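Local coordinates for polyhomeotic-proximal chromatin protein (Drosophila melanogaster, PDB 1KW4) that helps maintain transcriptional repression of homeotic genes as a Polycomb group component of the PRC1 complex and forms a helical polymer through its SAM domain, at residues R11-I14 with S15-S18; V72-V75 with E76-K79. The protein carries 1 engineered substitution. All coordinates share one frame; numbering follows the deposited sequence.

In the fold
Interactions 1 and 2 lie at the two ends of the modelled chain, and their centres are about 13 Å apart. Interaction 1 is the turn that leads into helix 19-27; interaction 2 is the last two turns of helix 65-78. They meet through Ile-14, whose CD1 packs 3.8 Å from CG2 of Ile-78 and 4.2 Å from CG1 of Val-75, while the Arg-11 side chain brushes Ile-78. Helices 19-27 and 46-51 serve both regions: Phe-25 touches Arg-11, Trp-17, Lys-74 and Ile-78, and Leu-50 touches Ile-14, Val-75 and Lys-79. The N-terminal turn and the end of helix 65-78 thus lie side by side in the SAM helical bundle, with Phe-25 and Leu-50 as shared neighbours.

Interaction 1: residues R11-I14 with S15-S18; sequences RPPI and SSWS
The indole of Trp-17 folds back over the chain that precedes it, and CA of Ile-14 sits beneath one face, 3.6 Å from the centroid of the five-membered ring and only 8° off its normal, in a CH-pi contact. CG of Trp-17 lies anti to its own carbonyl carbon (chi1 -65°), which turns the ring toward Pro-12 and Ile-14. From there NE1 of Trp-17 donates to O of Pro-12 at 3.0 Å, a bent bond (N-H...O angle 151°) that approaches from above the carbonyl plane. It ties the rim of the indole to the backbone and helps fix the ring's rotation. The benzo part rests against the isoleucine side chain, CG1 of Ile-14 lying 3.8 Å from CZ2 of Trp-17, while CG of Pro-12 approaches CD1 of Trp-17 at 3.9 Å.

The turn under the ring is held by its own polar bonds. O of Pro-13 accepts twice from Ser-16: from OG at 2.6 Å, in the carbonyl plane, and from N at 2.9 Å, above that plane. The hydroxyl reaches it because OG stands between the backbone N and the carbonyl carbon. One residue on, N of Trp-17 bonds to O of Ile-14 at 2.9 Å, continuing the i to i+3 pattern. Further out, Phe-25, Val-22 and Leu-49 meet the indole, and Leu-50 touches Ile-14. Just beyond the turn Ser-18 takes the N-cap position of helix 19-27; its side chain caps a backbone N and its own N bonds to the Asp-21 carboxylate, consistent with a capping box. A short 3-10 turn with a buried tryptophan thus leads into the first helix of the SAM fold.

Interaction 2: residues V72-V75 with E76-K79; sequences VAKV and ESIK
OG of Ser-77 turns back onto the helix backbone and donates to O of Lys-74 at 2.6 Å, a bond made possible by a chi1 of 68° that holds the hydroxyl over the preceding turn. The same oxygen takes the regular helical bond from N of Ile-78 at 3.1 Å. Both donors arrive from one face of the Lys-74 peptide plane, so a single carbonyl is gripped by a side chain and a backbone N-H together. Three further i to i+4 bonds complete the frame: N of Glu-76 to O of Val-72, N of Ser-77 to O of Ala-73, and N of Lys-79 to O of Val-75, the last at 2.9 Å and, with an N-H angle of 167°, the straightest of the four backbone bonds.

Around this frame Glu-76 reaches back over the preceding turn. Its CG stands beside the backbone N, anti to the carbonyl carbon (chi1 -62°), which sends the chain over Val-72: the CG methylene of Glu-76 makes a tight approach of 2.9 Å to O of Val-72, and its carboxylate carbon CD lies 3.9 Å from CG1 of Val-72, while OE1 of Glu-76 is 3.6 Å from CA of Ala-73. The aliphatic part of Lys-74 passes loosely by Ile-78, with CG of Lys-74 4.2 Å from CD1 of Ile-78. Val-75 is the buried member and points into the domain, where it meets Leu-49 and Leu-50 of helix 46-51. Phe-25 of helix 19-27 touches both Lys-74 and Ile-78. The result is an amphipathic helix, with Ala-73, Glu-76 and Ser-77 on its exposed side: the long C-terminal helix that closes the SAM domain bundle.

Interaction 1: residues R11-I14 with S15-S18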
loop_
_atom_site.group_PDB
_atom_site.type_symbol
_atom_site.label_atom_id
_atom_site.label_comp_id
_atom_site.label_asym_id
_atom_site.label_seq_id
_atom_site.Cartn_x
_atom_site.Cartn_y
_atom_site.Cartn_z
ATOM N N ARG A 11 -9.663 12.722 0.403
ATOM C CA ARG A 11 -8.290 12.247 0.279
ATOM C C ARG A 11 -7.523 13.143 -0.693
ATOM O O ARG A 11 -8.012 13.432 -1.778
ATOM C CB ARG A 11 -8.242 10.828 -0.309
ATOM C CG ARG A 11 -9.043 9.738 0.386
ATOM C CD ARG A 11 -9.068 8.500 -0.524
ATOM N NE ARG A 11 -9.665 7.316 0.092
ATOM C CZ ARG A 11 -9.123 6.643 1.101
ATOM N NH1 ARG A 11 -7.966 7.036 1.616
ATOM N NH2 ARG A 11 -9.735 5.570 1.591
ATOM N N PRO A 12 -6.321 13.602 -0.315
ATOM C CA PRO A 12 -5.575 14.445 -1.258
ATOM C C PRO A 12 -5.013 13.499 -2.328
ATOM O O PRO A 12 -5.180 12.282 -2.218
ATOM C CB PRO A 12 -4.485 15.056 -0.384
ATOM C CG PRO A 12 -4.253 13.993 0.655
ATOM C CD PRO A 12 -5.655 13.561 0.998
ATOM N N PRO A 13 -4.351 14.035 -3.370
ATOM C CA PRO A 13 -3.791 13.171 -4.421
ATOM C C PRO A 13 -2.804 12.157 -3.832
ATOM O O PRO A 13 -2.026 12.489 -2.936
ATOM C CB PRO A 13 -3.102 14.167 -5.358
ATOM C CG PRO A 13 -3.913 15.425 -5.178
ATOM C CD PRO A 13 -4.124 15.459 -3.682
ATOM N N ILE A 14 -2.830 10.923 -4.332
ATOM C CA ILE A 14 -1.929 9.892 -3.818
ATOM C C ILE A 14 -0.469 10.326 -3.901
ATOM O O ILE A 14 0.316 10.066 -2.988
ATOM C CB ILE A 14 -2.110 8.546 -4.584
ATOM C CG1 ILE A 14 -3.524 8.008 -4.359
ATOM C CG2 ILE A 14 -1.098 7.515 -4.084
ATOM C CD1 ILE A 14 -3.833 6.754 -5.160
ATOM N N SER A 15 -0.099 11.006 -4.982
ATOM C CA SER A 15 1.276 11.455 -5.142
ATOM C C SER A 15 1.750 12.359 -3.996
ATOM O O SER A 15 2.952 12.522 -3.793
ATOM C CB SER A 15 1.444 12.180 -6.488
ATOM O OG SER A 15 0.509 13.238 -6.621
ATOM N N SER A 16 0.810 12.934 -3.247
ATOM C CA SER A 16 1.149 13.812 -2.124
ATOM C C SER A 16 1.209 13.097 -0.767
ATOM O O SER A 16 1.609 13.698 0.237
ATOM C CB SER A 16 0.134 14.957 -2.021
ATOM O OG SER A 16 -1.108 14.488 -1.505
ATOM N N TRP A 17 0.819 11.825 -0.729
ATOM C CA TRP A 17 0.813 11.073 0.530
ATOM C C TRP A 17 2.195 10.805 1.119
ATOM O O TRP A 17 3.129 10.439 0.408
ATOM C CB TRP A 17 0.101 9.724 0.353
ATOM C CG TRP A 17 -1.376 9.788 0.032
ATOM C CD1 TRP A 17 -2.123 10.901 -0.255
ATOM C CD2 TRP A 17 -2.260 8.668 -0.102
ATOM N NE1 TRP A 17 -3.417 10.537 -0.567
ATOM C CE2 TRP A 17 -3.525 9.173 -0.480
ATOM C CE3 TRP A 17 -2.102 7.282 0.061
ATOM C CZ2 TRP A 17 -4.627 8.339 -0.702
ATOM C CZ3 TRP A 17 -3.195 6.454 -0.160
ATOM C CH2 TRP A 17 -4.443 6.983 -0.538
ATOM N N SER A 18 2.317 10.979 2.431
ATOM C CA SER A 18 3.574 10.718 3.125
ATOM C C SER A 18 3.629 9.231 3.490
ATOM O O SER A 18 2.677 8.489 3.243
ATOM C CB SER A 18 3.643 11.540 4.412
ATOM O OG SER A 18 2.618 11.145 5.314
#

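Interaction 2: residues V72-V75 with E76-K79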
loop_
_atom_site.group_PDB
_atom_site.type_symbol
_atom_site.label_atom_id
_atom_site.label_comp_id
_atom_site.label_asym_id
_atom_site.label_seq_id
_atom_site.Cartn_x
_atom_site.Cartn_y
_atom_site.Cartn_z
ATOM N N VAL A 72 -3.351 -3.324 -4.661
ATOM C CA VAL A 72 -3.173 -2.856 -6.032
ATOM C C VAL A 72 -4.496 -2.369 -6.625
ATOM O O VAL A 72 -4.544 -1.327 -7.281
ATOM C CB VAL A 72 -2.588 -3.973 -6.933
ATOM C CG1 VAL A 72 -2.540 -3.508 -8.386
ATOM C CG2 VAL A 72 -1.189 -4.331 -6.461
ATOM N N ALA A 73 -5.565 -3.119 -6.376
ATOM C CA ALA A 73 -6.894 -2.778 -6.887
ATOM C C ALA A 73 -7.456 -1.479 -6.312
ATOM O O ALA A 73 -8.057 -0.681 -7.037
ATOM C CB ALA A 73 -7.866 -3.919 -6.614
ATOM N N LYS A 74 -7.274 -1.271 -5.011
ATOM C CA LYS A 74 -7.777 -0.059 -4.373
ATOM C C LYS A 74 -7.061 1.166 -4.929
ATOM O O LYS A 74 -7.692 2.186 -5.211
ATOM C CB LYS A 74 -7.589 -0.129 -2.856
ATOM C CG LYS A 74 -8.265 1.005 -2.101
ATOM C CD LYS A 74 -9.775 0.985 -2.313
ATOM C CE LYS A 74 -10.461 2.081 -1.513
ATOM N NZ LYS A 74 -11.943 2.050 -1.686
ATOM N N VAL A 75 -5.744 1.066 -5.085
ATOM C CA VAL A 75 -4.959 2.173 -5.623
ATOM C C VAL A 75 -5.413 2.488 -7.049
ATOM O O VAL A 75 -5.535 3.655 -7.427
ATOM C CB VAL A 75 -3.449 1.838 -5.616
ATOM C CG1 VAL A 75 -2.658 2.928 -6.325
ATOM C CG2 VAL A 75 -2.966 1.693 -4.176
ATOM N N GLU A 76 -5.672 1.446 -7.836
ATOM C CA GLU A 76 -6.121 1.628 -9.217
ATOM C C GLU A 76 -7.466 2.348 -9.266
ATOM O O GLU A 76 -7.673 3.232 -10.100
ATOM C CB GLU A 76 -6.258 0.276 -9.928
ATOM C CG GLU A 76 -4.973 -0.519 -10.048
ATOM C CD GLU A 76 -5.181 -1.857 -10.744
ATOM O OE1 GLU A 76 -6.129 -2.583 -10.373
ATOM O OE2 GLU A 76 -4.391 -2.187 -11.655
ATOM N N SER A 77 -8.377 1.970 -8.375
ATOM C CA SER A 77 -9.705 2.576 -8.339
ATOM C C SER A 77 -9.666 4.050 -7.954
ATOM O O SER A 77 -10.423 4.860 -8.490
ATOM C CB SER A 77 -10.613 1.818 -7.366
ATOM O OG SER A 77 -10.197 1.995 -6.024
ATOM N N ILE A 78 -8.786 4.396 -7.020
ATOM C CA ILE A 78 -8.652 5.777 -6.569
ATOM C C ILE A 78 -7.992 6.615 -7.660
ATOM O O ILE A 78 -8.489 7.681 -8.028
ATOM C CB ILE A 78 -7.802 5.861 -5.280
ATOM C CG1 ILE A 78 -8.500 5.103 -4.149
ATOM C CG2 ILE A 78 -7.583 7.317 -4.887
ATOM C CD1 ILE A 78 -7.715 5.069 -2.853
ATOM N N LYS A 79 -6.872 6.120 -8.173
ATOM C CA LYS A 79 -6.134 6.811 -9.222
ATOM C C LYS A 79 -7.023 7.058 -10.438
ATOM O O LYS A 79 -7.103 8.224 -10.877
ATOM C CB LYS A 79 -4.906 5.989 -9.625
ATOM C CG LYS A 79 -3.982 6.687 -10.608
ATOM C CD LYS A 79 -2.749 5.848 -10.910
ATOM C CE LYS A 79 -3.114 4.536 -11.588
ATOM N NZ LYS A 79 -3.841 4.767 -12.868
#